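Long-range contacts in biogenic amine-binding protein (Rhodnius prolixus, PDB 4GE1), which binds biogenic amines such as serotonin and norepinephrine in a lipocalin barrel, and probably sequesters them at the bite during blood feeding: residues Glu37-Lys41 against Tyr63-Ala67; Asn42-Phe46 against Cys177-Asp181; Asp116-Val122 against Asp148-Val153; Val96-Gly100 against Lys186-Phe192; Ser111-Thr115 against Ala156-Val160. All coordinates share one frame; numbering follows the deposited sequence.

Contact 1. Residues Glu37-Lys41 against Tyr63-Ala67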
# COMPACT_ATOMS: atom_id res chain seq x y z
N GLU A 37 -15.95 8.50 -3.95
CA GLU A 37 -17.23 7.79 -3.92
C GLU A 37 -17.18 6.63 -2.93
O GLU A 37 -16.12 6.05 -2.70
CB GLU A 37 -17.59 7.24 -5.30
CG GLU A 37 -17.97 8.27 -6.35
CD GLU A 37 -18.08 7.65 -7.73
OE1 GLU A 37 -17.92 6.41 -7.83
OE2 GLU A 37 -18.31 8.39 -8.71
N VAL A 38 -18.33 6.26 -2.39
CA VAL A 38 -18.38 5.26 -1.34
C VAL A 38 -17.74 3.92 -1.76
O VAL A 38 -17.17 3.20 -0.93
CB VAL A 38 -19.83 5.05 -0.82
CG1 VAL A 38 -20.73 4.58 -1.94
CG2 VAL A 38 -19.83 4.08 0.36
N GLY A 39 -17.81 3.61 -3.05
CA GLY A 39 -17.19 2.42 -3.60
C GLY A 39 -15.67 2.39 -3.41
O GLY A 39 -15.05 1.32 -3.38
N ASP A 40 -15.07 3.56 -3.28
CA ASP A 40 -13.62 3.63 -3.05
C ASP A 40 -13.28 3.99 -1.62
O ASP A 40 -12.16 4.41 -1.33
CB ASP A 40 -12.96 4.60 -4.02
CG ASP A 40 -13.11 4.18 -5.46
OD1 ASP A 40 -12.84 3.01 -5.78
OD2 ASP A 40 -13.51 5.04 -6.28
N LYS A 41 -14.24 3.84 -0.72
CA LYS A 41 -13.98 3.98 0.71
C LYS A 41 -13.81 2.60 1.33
O LYS A 41 -14.79 1.91 1.62
CB LYS A 41 -15.10 4.79 1.38
CG LYS A 41 -15.11 6.25 0.92
CD LYS A 41 -16.16 7.10 1.62
CE LYS A 41 -16.07 8.53 1.09
NZ LYS A 41 -17.05 9.44 1.72
N TYR A 63 -11.47 -4.24 1.90
CA TYR A 63 -12.86 -4.48 2.28
C TYR A 63 -13.69 -3.21 2.18
O TYR A 63 -13.35 -2.19 2.80
CB TYR A 63 -12.93 -5.02 3.70
CG TYR A 63 -14.35 -5.29 4.13
CD1 TYR A 63 -15.07 -6.34 3.58
CD2 TYR A 63 -14.98 -4.50 5.09
CE1 TYR A 63 -16.37 -6.60 3.96
CE2 TYR A 63 -16.28 -4.74 5.48
CZ TYR A 63 -16.97 -5.80 4.91
OH TYR A 63 -18.27 -6.07 5.29
N ASN A 64 -14.78 -3.27 1.42
CA ASN A 64 -15.73 -2.16 1.31
C ASN A 64 -16.97 -2.40 2.18
O ASN A 64 -17.81 -3.22 1.84
CB ASN A 64 -16.15 -1.96 -0.15
CG ASN A 64 -17.02 -0.71 -0.34
OD1 ASN A 64 -18.23 -0.75 -0.15
ND2 ASN A 64 -16.38 0.39 -0.70
N PRO A 65 -17.07 -1.70 3.31
CA PRO A 65 -18.20 -1.85 4.24
C PRO A 65 -19.57 -1.55 3.62
O PRO A 65 -20.55 -2.23 3.95
CB PRO A 65 -17.89 -0.84 5.34
CG PRO A 65 -16.40 -0.67 5.29
CD PRO A 65 -16.06 -0.77 3.83
N ASN A 66 -19.67 -0.56 2.74
CA ASN A 66 -20.96 -0.24 2.14
C ASN A 66 -21.52 -1.42 1.34
O ASN A 66 -22.71 -1.71 1.40
CB ASN A 66 -20.90 1.02 1.26
CG ASN A 66 -22.23 1.32 0.58
OD1 ASN A 66 -23.20 1.69 1.24
ND2 ASN A 66 -22.27 1.15 -0.74
N ALA A 67 -20.65 -2.10 0.60
CA ALA A 67 -21.06 -3.24 -0.21
C ALA A 67 -20.80 -4.57 0.52
O ALA A 67 -21.26 -5.63 0.09
CB ALA A 67 -20.36 -3.22 -1.55
O HOH W 1 -17.57 1.72 1.97
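Asn64, the head of an Asx motif at the end of strand 55-64, ties the barrel of this lipocalin to the loop before strand 43-50 through its ND2, which reaches the 3-10 turn at Val38 and Gly39. With its CG anti to the backbone N (chi1 -173°), Asn64 projects its carboxamide at the turn. Asn64 ND2 donates to Val38 O over 2.9 Å, at an N-H...O angle of 156°. The bond lies in the planes of both groups and lands on a lone pair of the carbonyl. Val38 O also accepts from Lys41 N at 3.0 Å within the loop, so two donors grip it. At the other end of the amide, Asn64 OD1 accepts from Ala67 N at 2.9 Å, closing the Asx motif. Bonds at both ends, with Asn42 OD1 as a further partner of ND2, should fix the rotation of the group. Beside this polar core, the Val38 side chain crosses that of Asn66 at about a right angle, its CG2 lying 3.4 Å from Asn66 CB. A water bridges the backbones, donating to Lys41 O at 2.8 Å and accepting from Asn66 N at 3.2 Å. The contact lies at the surface, next to the pairing of strands 43-50 and 55-64, where Tyr63 bonds through its backbone to Cys43; the Tyr29 hydroxyl of strand 23-31 hydrogen-bonds Asp40 O.

Contact 2. Residues Asn42-Phe46 against Cys177-Asp181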
# COMPACT_ATOMS: atom_id res chain seq x y z
N ASN A 42 -12.55 2.19 1.52
CA ASN A 42 -12.23 0.82 1.96
C ASN A 42 -11.34 0.71 3.21
O ASN A 42 -10.65 1.66 3.60
CB ASN A 42 -11.54 0.04 0.84
CG ASN A 42 -12.34 0.01 -0.44
OD1 ASN A 42 -13.43 -0.56 -0.51
ND2 ASN A 42 -11.77 0.57 -1.50
N CYS A 43 -11.37 -0.48 3.82
CA CYS A 43 -10.47 -0.85 4.90
C CYS A 43 -9.44 -1.80 4.30
O CYS A 43 -9.79 -2.91 3.87
CB CYS A 43 -11.23 -1.60 6.00
SG CYS A 43 -12.65 -0.71 6.66
N THR A 44 -8.20 -1.36 4.23
CA THR A 44 -7.17 -2.19 3.63
C THR A 44 -6.11 -2.61 4.64
O THR A 44 -5.61 -1.81 5.42
CB THR A 44 -6.50 -1.51 2.42
OG1 THR A 44 -7.43 -1.41 1.33
CG2 THR A 44 -5.29 -2.33 1.96
N LYS A 45 -5.81 -3.90 4.64
CA LYS A 45 -4.69 -4.43 5.41
C LYS A 45 -3.84 -5.19 4.42
O LYS A 45 -4.37 -5.85 3.51
CB LYS A 45 -5.18 -5.35 6.52
CG LYS A 45 -4.07 -6.09 7.26
CD LYS A 45 -4.63 -6.90 8.43
CE LYS A 45 -3.50 -7.53 9.26
NZ LYS A 45 -4.02 -8.20 10.49
N PHE A 46 -2.53 -5.09 4.55
CA PHE A 46 -1.68 -5.92 3.70
C PHE A 46 -0.56 -6.63 4.44
O PHE A 46 -0.11 -6.20 5.51
CB PHE A 46 -1.22 -5.21 2.41
CG PHE A 46 -0.37 -3.98 2.60
CD1 PHE A 46 1.00 -4.02 2.37
CD2 PHE A 46 -0.95 -2.76 2.94
CE1 PHE A 46 1.79 -2.87 2.50
CE2 PHE A 46 -0.17 -1.60 3.07
CZ PHE A 46 1.21 -1.67 2.86
N CYS A 177 -15.16 -2.20 9.94
CA CYS A 177 -13.97 -2.63 9.21
C CYS A 177 -13.68 -4.10 9.43
O CYS A 177 -13.82 -4.61 10.54
CB CYS A 177 -12.74 -1.78 9.61
SG CYS A 177 -12.52 -0.25 8.64
N GLN A 178 -13.29 -4.79 8.36
CA GLN A 178 -12.75 -6.13 8.54
C GLN A 178 -11.67 -6.48 7.51
O GLN A 178 -11.52 -5.79 6.48
CB GLN A 178 -13.86 -7.19 8.61
CG GLN A 178 -14.66 -7.34 7.34
CD GLN A 178 -15.72 -8.41 7.47
OE1 GLN A 178 -15.67 -9.45 6.81
NE2 GLN A 178 -16.71 -8.15 8.32
N TYR A 179 -10.92 -7.52 7.81
CA TYR A 179 -9.71 -7.84 7.06
C TYR A 179 -9.65 -9.36 6.89
O TYR A 179 -9.84 -10.11 7.85
CB TYR A 179 -8.50 -7.34 7.85
CG TYR A 179 -8.60 -5.88 8.23
CD1 TYR A 179 -8.36 -4.89 7.28
CD2 TYR A 179 -8.96 -5.49 9.51
CE1 TYR A 179 -8.45 -3.54 7.60
CE2 TYR A 179 -9.06 -4.14 9.84
CZ TYR A 179 -8.80 -3.17 8.88
OH TYR A 179 -8.90 -1.84 9.19
N ASP A 180 -9.40 -9.81 5.66
CA ASP A 180 -9.38 -11.24 5.39
C ASP A 180 -8.00 -11.82 5.68
O ASP A 180 -7.26 -12.16 4.76
CB ASP A 180 -9.79 -11.51 3.94
CG ASP A 180 -10.12 -12.98 3.70
OD1 ASP A 180 -9.78 -13.81 4.57
OD2 ASP A 180 -10.70 -13.29 2.64
N ASP A 181 -7.66 -11.91 6.95
CA ASP A 181 -6.37 -12.44 7.39
C ASP A 181 -6.06 -13.83 6.84
O ASP A 181 -4.90 -14.14 6.53
CB ASP A 181 -6.30 -12.46 8.91
CG ASP A 181 -6.06 -11.08 9.50
OD1 ASP A 181 -5.04 -10.46 9.15
OD2 ASP A 181 -6.90 -10.61 10.30
O HOH W 2 -9.60 -5.76 4.39
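Cys43 and Cys177 make the covalent part of this contact, their SG atoms bonded at 2.0 Å with a chi3 of -73°. The bridge ties the start of strand 43-50 to the segment that leads into helix 181-189. Apolar packing follows next to it: the ring of Tyr179 lies along the strand, with CE1 3.7 Å from Cys43 CB and CD1 3.3 Å from Lys45 CB. The Tyr25 ring of the adjoining strand 23-31 meets Tyr179 edge to face. This is the fastening of a C-terminal extension to the outside of the lipocalin barrel, and a disulfide of this kind is also found in the related nitrophorins. The ionic part belongs to Lys45. Its first torsion is trans (chi1 173°) and the chain runs out fully extended past Tyr179, the two side chains crossing at about a right angle, until NZ reaches OD1 of Asp181. This salt bridge measures 2.8 Å between Lys45 NZ and Asp181 OD1 and uses the syn lone pair of the carboxylate; the hydroxyl of Tyr25 is a second partner of the ammonium. Asp181 stands in the first turn of helix 181-189, directly after the N-cap Asp180, a place where a negative charge probably suits the helix dipole. Water also spans the backbones, lying 2.9 Å from Cys43 O and 2.8 Å from Gln178 O.

Contact 3. Residues Asp116-Val122 against Asp148-Val153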
# COMPACT_ATOMS: atom_id res chain seq x y z
N ASP A 116 9.05 5.01 9.90
CA ASP A 116 9.90 4.68 11.03
C ASP A 116 9.95 3.16 11.20
O ASP A 116 10.45 2.65 12.20
CB ASP A 116 9.40 5.36 12.31
CG ASP A 116 8.09 4.78 12.81
OD1 ASP A 116 7.45 4.00 12.07
OD2 ASP A 116 7.69 5.12 13.94
N TYR A 117 9.41 2.46 10.20
CA TYR A 117 9.49 1.00 10.12
C TYR A 117 8.54 0.25 11.07
O TYR A 117 7.87 -0.71 10.66
CB TYR A 117 10.94 0.52 10.30
CG TYR A 117 11.88 1.08 9.25
CD1 TYR A 117 12.03 0.45 8.02
CD2 TYR A 117 12.60 2.25 9.48
CE1 TYR A 117 12.87 0.96 7.05
CE2 TYR A 117 13.45 2.77 8.51
CZ TYR A 117 13.58 2.12 7.30
OH TYR A 117 14.41 2.63 6.33
N SER A 118 8.48 0.68 12.33
CA SER A 118 7.74 -0.07 13.35
C SER A 118 6.41 0.58 13.75
O SER A 118 5.72 0.07 14.64
CB SER A 118 8.61 -0.37 14.58
OG SER A 118 9.02 0.81 15.26
N LYS A 119 6.05 1.68 13.11
CA LYS A 119 4.79 2.35 13.42
C LYS A 119 4.03 2.84 12.19
O LYS A 119 2.86 2.48 12.00
CB LYS A 119 5.01 3.52 14.38
CG LYS A 119 5.26 3.10 15.81
CD LYS A 119 5.41 4.30 16.71
CE LYS A 119 5.54 3.88 18.16
NZ LYS A 119 6.69 2.96 18.36
N TYR A 120 4.69 3.66 11.37
CA TYR A 120 4.01 4.34 10.27
C TYR A 120 4.85 4.39 9.00
O TYR A 120 6.08 4.32 9.04
CB TYR A 120 3.66 5.77 10.67
CG TYR A 120 4.85 6.71 10.60
CD1 TYR A 120 5.11 7.46 9.45
CD2 TYR A 120 5.73 6.85 11.67
CE1 TYR A 120 6.20 8.32 9.38
CE2 TYR A 120 6.82 7.70 11.61
CZ TYR A 120 7.06 8.44 10.46
OH TYR A 120 8.14 9.28 10.40
N SER A 121 4.18 4.53 7.87
CA SER A 121 4.84 4.85 6.61
C SER A 121 3.90 5.71 5.78
O SER A 121 2.69 5.61 5.90
CB SER A 121 5.23 3.59 5.85
OG SER A 121 4.09 2.81 5.53
N VAL A 122 4.47 6.56 4.94
CA VAL A 122 3.68 7.40 4.06
C VAL A 122 4.11 7.14 2.62
O VAL A 122 5.30 7.15 2.31
CB VAL A 122 3.84 8.87 4.44
CG1 VAL A 122 3.02 9.75 3.51
CG2 VAL A 122 3.43 9.08 5.89
N ASP A 148 1.58 9.35 19.21
CA ASP A 148 2.89 9.98 19.35
C ASP A 148 3.68 10.15 18.05
O ASP A 148 4.78 10.71 18.05
CB ASP A 148 3.74 9.26 20.41
CG ASP A 148 3.81 7.76 20.19
OD1 ASP A 148 3.64 7.31 19.03
OD2 ASP A 148 4.03 7.03 21.17
N VAL A 149 3.11 9.67 16.94
CA VAL A 149 3.75 9.85 15.63
C VAL A 149 2.88 10.65 14.68
O VAL A 149 3.22 10.81 13.50
CB VAL A 149 4.12 8.50 14.96
CG1 VAL A 149 5.07 7.70 15.85
CG2 VAL A 149 2.87 7.69 14.62
N LYS A 150 1.75 11.17 15.17
CA LYS A 150 0.88 12.00 14.34
C LYS A 150 1.67 13.14 13.70
O LYS A 150 1.54 13.41 12.51
CB LYS A 150 -0.29 12.55 15.15
CG LYS A 150 -1.25 11.51 15.69
CD LYS A 150 -2.42 12.16 16.43
CE LYS A 150 -3.31 11.12 17.10
NZ LYS A 150 -3.79 10.09 16.13
N SER A 151 2.51 13.81 14.49
CA SER A 151 3.27 14.95 13.99
C SER A 151 4.22 14.55 12.85
O SER A 151 4.30 15.24 11.84
CB SER A 151 4.04 15.64 15.12
OG SER A 151 4.90 14.74 15.79
N LYS A 152 4.91 13.43 13.02
CA LYS A 152 5.79 12.92 11.98
C LYS A 152 5.05 12.63 10.67
O LYS A 152 5.57 12.89 9.58
CB LYS A 152 6.52 11.66 12.46
CG LYS A 152 7.29 11.85 13.75
CD LYS A 152 8.69 11.25 13.65
CE LYS A 152 9.42 11.31 14.98
NZ LYS A 152 8.74 10.50 16.03
N VAL A 153 3.83 12.11 10.77
CA VAL A 153 3.01 11.84 9.60
C VAL A 153 2.57 13.13 8.92
O VAL A 153 2.55 13.24 7.69
CB VAL A 153 1.76 11.00 9.97
CG1 VAL A 153 0.74 11.03 8.84
CG2 VAL A 153 2.15 9.57 10.31
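Apolar packing of a helix on the outside of the barrel, the arrangement characteristic of lipocalins, brings Tyr120 and Val122 at the start of strand 120-127 against Val149, Lys152 and Val153, at and just before the start of helix 150-159. The Tyr120 ring is the main surface. Its CG sits between the backbone N and the carbonyl carbon (chi1 79°), which carries the ring toward the helix. There Tyr120 CD1 lies 3.7 Å from Val153 CG2, the two side chains sliding past each other in opposite directions, while Tyr120 CD2 comes within 4.0 Å of Val149 CB. The methylene Lys152 CB rests 3.5 Å from Tyr120 OH, a hydroxyl hydrogen-bonded to Asp114 OD2. Further out, Lys119 CD packs on Val149 CG1 at 3.5 Å. The turn behind the ring is stiffened by Asp116 OD1, which receives Lys119 N and Tyr120 N, each at 2.9 Å, from opposite faces of the carboxylate plane. Asp116 N lies over one face of the Tyr120 ring, offset toward its rim. Farther along the strand, Val122 CG2 lies 4.4 Å from Val153 CG1 and its side chain also touches Ala156 and Leu157 of the same helix, while Ser121, turned the other way, meets strand 102-115 and helix 16-19.

Contact 4. Residues Val96-Gly100 against Lys186-Phe192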
# COMPACT_ATOMS: atom_id res chain seq x y z
N VAL A 96 -6.51 -10.02 -8.08
CA VAL A 96 -6.86 -11.44 -8.10
C VAL A 96 -8.14 -11.79 -7.34
O VAL A 96 -8.58 -11.05 -6.45
CB VAL A 96 -5.72 -12.28 -7.51
CG1 VAL A 96 -4.42 -12.02 -8.26
CG2 VAL A 96 -5.55 -11.97 -6.04
N GLU A 97 -8.73 -12.92 -7.71
CA GLU A 97 -9.80 -13.53 -6.94
C GLU A 97 -9.24 -14.07 -5.62
O GLU A 97 -8.02 -14.17 -5.44
CB GLU A 97 -10.40 -14.70 -7.71
CG GLU A 97 -10.96 -14.35 -9.08
CD GLU A 97 -12.27 -13.60 -8.99
OE1 GLU A 97 -12.75 -13.36 -7.86
OE2 GLU A 97 -12.84 -13.25 -10.05
N LYS A 98 -10.15 -14.42 -4.72
CA LYS A 98 -9.78 -14.96 -3.41
C LYS A 98 -8.81 -16.13 -3.54
O LYS A 98 -7.92 -16.29 -2.71
CB LYS A 98 -11.03 -15.40 -2.66
CG LYS A 98 -10.80 -15.77 -1.21
CD LYS A 98 -12.09 -15.70 -0.40
CE LYS A 98 -12.51 -17.07 0.11
NZ LYS A 98 -13.68 -16.97 1.01
N ASP A 99 -8.99 -16.93 -4.59
CA ASP A 99 -8.16 -18.12 -4.79
C ASP A 99 -6.88 -17.84 -5.59
O ASP A 99 -6.12 -18.77 -5.91
CB ASP A 99 -8.96 -19.24 -5.46
CG ASP A 99 -9.20 -18.98 -6.94
OD1 ASP A 99 -9.24 -17.80 -7.33
OD2 ASP A 99 -9.36 -19.95 -7.70
N GLY A 100 -6.64 -16.57 -5.92
CA GLY A 100 -5.43 -16.18 -6.61
C GLY A 100 -5.54 -16.05 -8.13
O GLY A 100 -4.61 -15.56 -8.77
N LYS A 186 -2.84 -17.21 3.18
CA LYS A 186 -2.89 -18.20 2.12
C LYS A 186 -2.26 -17.73 0.80
O LYS A 186 -1.46 -18.44 0.19
CB LYS A 186 -4.34 -18.63 1.89
CG LYS A 186 -4.52 -19.82 0.98
CD LYS A 186 -6.00 -20.12 0.80
CE LYS A 186 -6.69 -18.96 0.09
NZ LYS A 186 -6.21 -18.80 -1.30
N LEU A 187 -2.62 -16.53 0.35
CA LEU A 187 -2.09 -16.04 -0.92
C LEU A 187 -0.59 -15.75 -0.83
O LEU A 187 0.16 -15.95 -1.79
CB LEU A 187 -2.87 -14.82 -1.42
CG LEU A 187 -4.28 -15.12 -1.95
CD1 LEU A 187 -4.98 -13.86 -2.42
CD2 LEU A 187 -4.22 -16.14 -3.07
N LEU A 188 -0.15 -15.31 0.34
CA LEU A 188 1.26 -15.02 0.55
C LEU A 188 2.11 -16.27 0.34
O LEU A 188 3.22 -16.20 -0.20
CB LEU A 188 1.50 -14.45 1.94
CG LEU A 188 2.91 -13.92 2.21
CD1 LEU A 188 3.05 -12.49 1.71
CD2 LEU A 188 3.24 -14.00 3.69
N LYS A 189 1.59 -17.42 0.76
CA LYS A 189 2.34 -18.67 0.65
C LYS A 189 2.12 -19.37 -0.70
O LYS A 189 2.95 -20.16 -1.14
CB LYS A 189 2.02 -19.60 1.83
CG LYS A 189 2.92 -20.82 1.90
CD LYS A 189 3.13 -21.28 3.34
CE LYS A 189 1.81 -21.65 4.01
NZ LYS A 189 2.03 -22.18 5.38
N GLN A 190 1.00 -19.06 -1.35
CA GLN A 190 0.65 -19.63 -2.65
C GLN A 190 1.67 -19.32 -3.74
O GLN A 190 2.23 -18.22 -3.78
CB GLN A 190 -0.72 -19.10 -3.07
CG GLN A 190 -1.29 -19.75 -4.32
CD GLN A 190 -2.81 -19.73 -4.31
OE1 GLN A 190 -3.43 -20.07 -3.30
NE2 GLN A 190 -3.41 -19.32 -5.42
N SER A 191 1.89 -20.28 -4.64
CA SER A 191 2.81 -20.07 -5.75
C SER A 191 2.16 -19.34 -6.93
O SER A 191 1.02 -19.65 -7.29
CB SER A 191 3.41 -21.40 -6.24
OG SER A 191 4.28 -21.17 -7.33
N PHE A 192 2.87 -18.39 -7.52
CA PHE A 192 2.41 -17.70 -8.72
C PHE A 192 3.53 -17.69 -9.76
O PHE A 192 4.21 -16.68 -9.92
CB PHE A 192 2.01 -16.25 -8.41
CG PHE A 192 0.82 -16.13 -7.51
CD1 PHE A 192 -0.45 -15.97 -8.04
CD2 PHE A 192 0.96 -16.15 -6.13
CE1 PHE A 192 -1.55 -15.84 -7.22
CE2 PHE A 192 -0.14 -16.03 -5.30
CZ PHE A 192 -1.40 -15.88 -5.84
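Leu187 and Gln190, on the last turn of helix 181-189 and just beyond it, close over the type I turn Glu97-Gly100 that links strands 88-96 and 102-115. Gln190 leaves its backbone in a trans first torsion (chi1 -173°) and keeps an extended chain, which lifts the amide to the turn. Gln190 NE2 donates to Asp99 O at 2.8 Å and 162°; that oxygen lies in the plane of the Gln190 amide, but the donor stands above the carbonyl plane and misses the lone pairs. Lys186 starts out the same way and then bends twice, at chi3 and chi4, curling NZ back to Lys98 O in a weak bond of 3.3 Å. Between these two polar arms Leu187 drops its isobutyl group onto the turn: CD2 rests 3.7 Å from Gly100 CA, and CD1 lies 4.1 Å from Val96 CG2, the two side chains passing in opposite directions. Gly100, with a positive phi of 96°, has a bare CA here, and Leu187, Gln190 and Phe192 all crowd in on it. The Phe192 ring comes edge-on, placing CE1 3.4 Å from Gly100 O close to the ring plane. The Asp99 carboxylate is engaged by Arg101 in a salt bridge. Around the contact Val96 and Phe192 pack on Ile74 of strand 69-78, and Leu187 on Val59 of strand 55-64, whose Lys57 NZ hydrogen-bonds Leu188 O.

Contact 5. Residues Ser111-Thr115 against Ala156-Val160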
# COMPACT_ATOMS: atom_id res chain seq x y z
N SER A 111 6.62 5.01 -4.12
CA SER A 111 7.59 5.93 -3.52
C SER A 111 7.29 6.17 -2.05
O SER A 111 6.32 6.84 -1.71
CB SER A 111 7.58 7.28 -4.26
OG SER A 111 7.50 7.10 -5.66
N TYR A 112 8.13 5.63 -1.18
CA TYR A 112 7.97 5.89 0.25
C TYR A 112 8.56 7.24 0.64
O TYR A 112 9.77 7.47 0.57
CB TYR A 112 8.50 4.73 1.11
CG TYR A 112 7.47 3.63 1.24
CD1 TYR A 112 7.50 2.53 0.40
CD2 TYR A 112 6.43 3.72 2.16
CE1 TYR A 112 6.54 1.53 0.49
CE2 TYR A 112 5.46 2.73 2.26
CZ TYR A 112 5.52 1.63 1.42
OH TYR A 112 4.57 0.64 1.50
N ILE A 113 7.66 8.13 1.03
CA ILE A 113 7.99 9.48 1.44
C ILE A 113 8.67 9.49 2.80
O ILE A 113 9.61 10.27 3.03
CB ILE A 113 6.70 10.33 1.49
CG1 ILE A 113 6.11 10.46 0.09
CG2 ILE A 113 6.98 11.69 2.11
CD1 ILE A 113 4.74 11.09 0.06
N ASP A 114 8.22 8.61 3.70
CA ASP A 114 8.77 8.50 5.05
C ASP A 114 8.27 7.24 5.76
O ASP A 114 7.21 6.70 5.42
CB ASP A 114 8.42 9.74 5.87
CG ASP A 114 9.18 9.81 7.19
OD1 ASP A 114 10.31 9.27 7.26
OD2 ASP A 114 8.66 10.42 8.15
N THR A 115 9.03 6.79 6.76
CA THR A 115 8.62 5.66 7.60
C THR A 115 9.57 5.49 8.77
O THR A 115 10.76 5.79 8.67
CB THR A 115 8.60 4.34 6.81
OG1 THR A 115 8.12 3.29 7.66
CG2 THR A 115 10.01 3.99 6.33
N ALA A 156 5.48 14.57 6.93
CA ALA A 156 5.68 13.80 5.71
C ALA A 156 4.67 14.20 4.64
O ALA A 156 5.03 14.35 3.47
CB ALA A 156 5.60 12.31 6.00
N LEU A 157 3.41 14.36 5.04
CA LEU A 157 2.36 14.77 4.10
C LEU A 157 2.60 16.21 3.66
O LEU A 157 2.16 16.63 2.59
CB LEU A 157 0.98 14.63 4.74
CG LEU A 157 0.48 13.22 5.08
CD1 LEU A 157 -0.74 13.27 6.00
CD2 LEU A 157 0.15 12.44 3.82
N GLY A 158 3.31 16.96 4.50
CA GLY A 158 3.66 18.33 4.17
C GLY A 158 4.52 18.41 2.92
O GLY A 158 4.27 19.22 2.03
N LYS A 159 5.53 17.55 2.85
CA LYS A 159 6.43 17.52 1.71
C LYS A 159 5.67 17.48 0.39
O LYS A 159 6.13 18.05 -0.61
CB LYS A 159 7.35 16.31 1.78
CG LYS A 159 8.50 16.42 2.77
CD LYS A 159 9.27 15.11 2.81
CE LYS A 159 9.47 14.55 1.40
NZ LYS A 159 10.13 13.21 1.39
N VAL A 160 4.52 16.82 0.37
CA VAL A 160 3.81 16.58 -0.88
C VAL A 160 2.52 17.39 -1.00
O VAL A 160 1.61 17.02 -1.74
CB VAL A 160 3.53 15.07 -1.10
CG1 VAL A 160 4.85 14.31 -1.17
CG2 VAL A 160 2.62 14.51 -0.01
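Ile113 has CG1 anti to the carbonyl carbon (chi1 -64°) and CD1 stretched beyond it (chi2 171°), and Val160 likewise has CG1 anti to its carbonyl carbon; these torsions point the two branches at each other, and they meet tip to tip. Ile113 CD1 and Val160 CG1 are 3.4 Å apart, tighter than usual van der Waals contact. The other branch, Ile113 CG2, is anti to the backbone N and settles on the helix, 3.6 Å from Ala156 O and 4.2 Å from Ala156 CB. Lys159 bends at chi3 and slides along Ile113 in the opposite direction, bringing its CE within 3.9 Å of Ile113 CG2; its NZ makes a weak bond of 3.4 Å to Ile113 O. A classic beta bulge explains why two successive residues serve the contact: Ile113, with helix-like backbone angles, and Asp114 both stand opposite Val122 and turn toward the helix. Thus Asp114 CB packs 3.8 Å from Ala156 CB. Just before the bulge, Tyr112 belongs to the tryptamine pocket. The bulged end of strand 102-115 therefore backs onto the C-terminal end of helix 150-159 and Val160 just after it, with Val122 of strand 120-127 also touching Ala156 and Tyr136 of strand 130-140 touching Val160.

From the N terminus, contact 1 opens first and closes soonest, joining the loop 37-41 to the end of strand 55-64. Contact 2 opens at 42-46, within the span contact 1 closes, and closes only at 177-181, so it crosses contact 1; the two touch through neighbouring strands 43-50 and 55-64. Contact 4 begins after contact 1 has closed and ends at 186-192, crossing contact 2 in turn. Together contacts 2 and 4 bind the C-terminal region to the barrel. Contact 5 is nested within both, and contact 3 within contact 5. These two share helix 150-159, securing it to adjacent strands 102-115 and 120-127, across the chain's centre from contact 4.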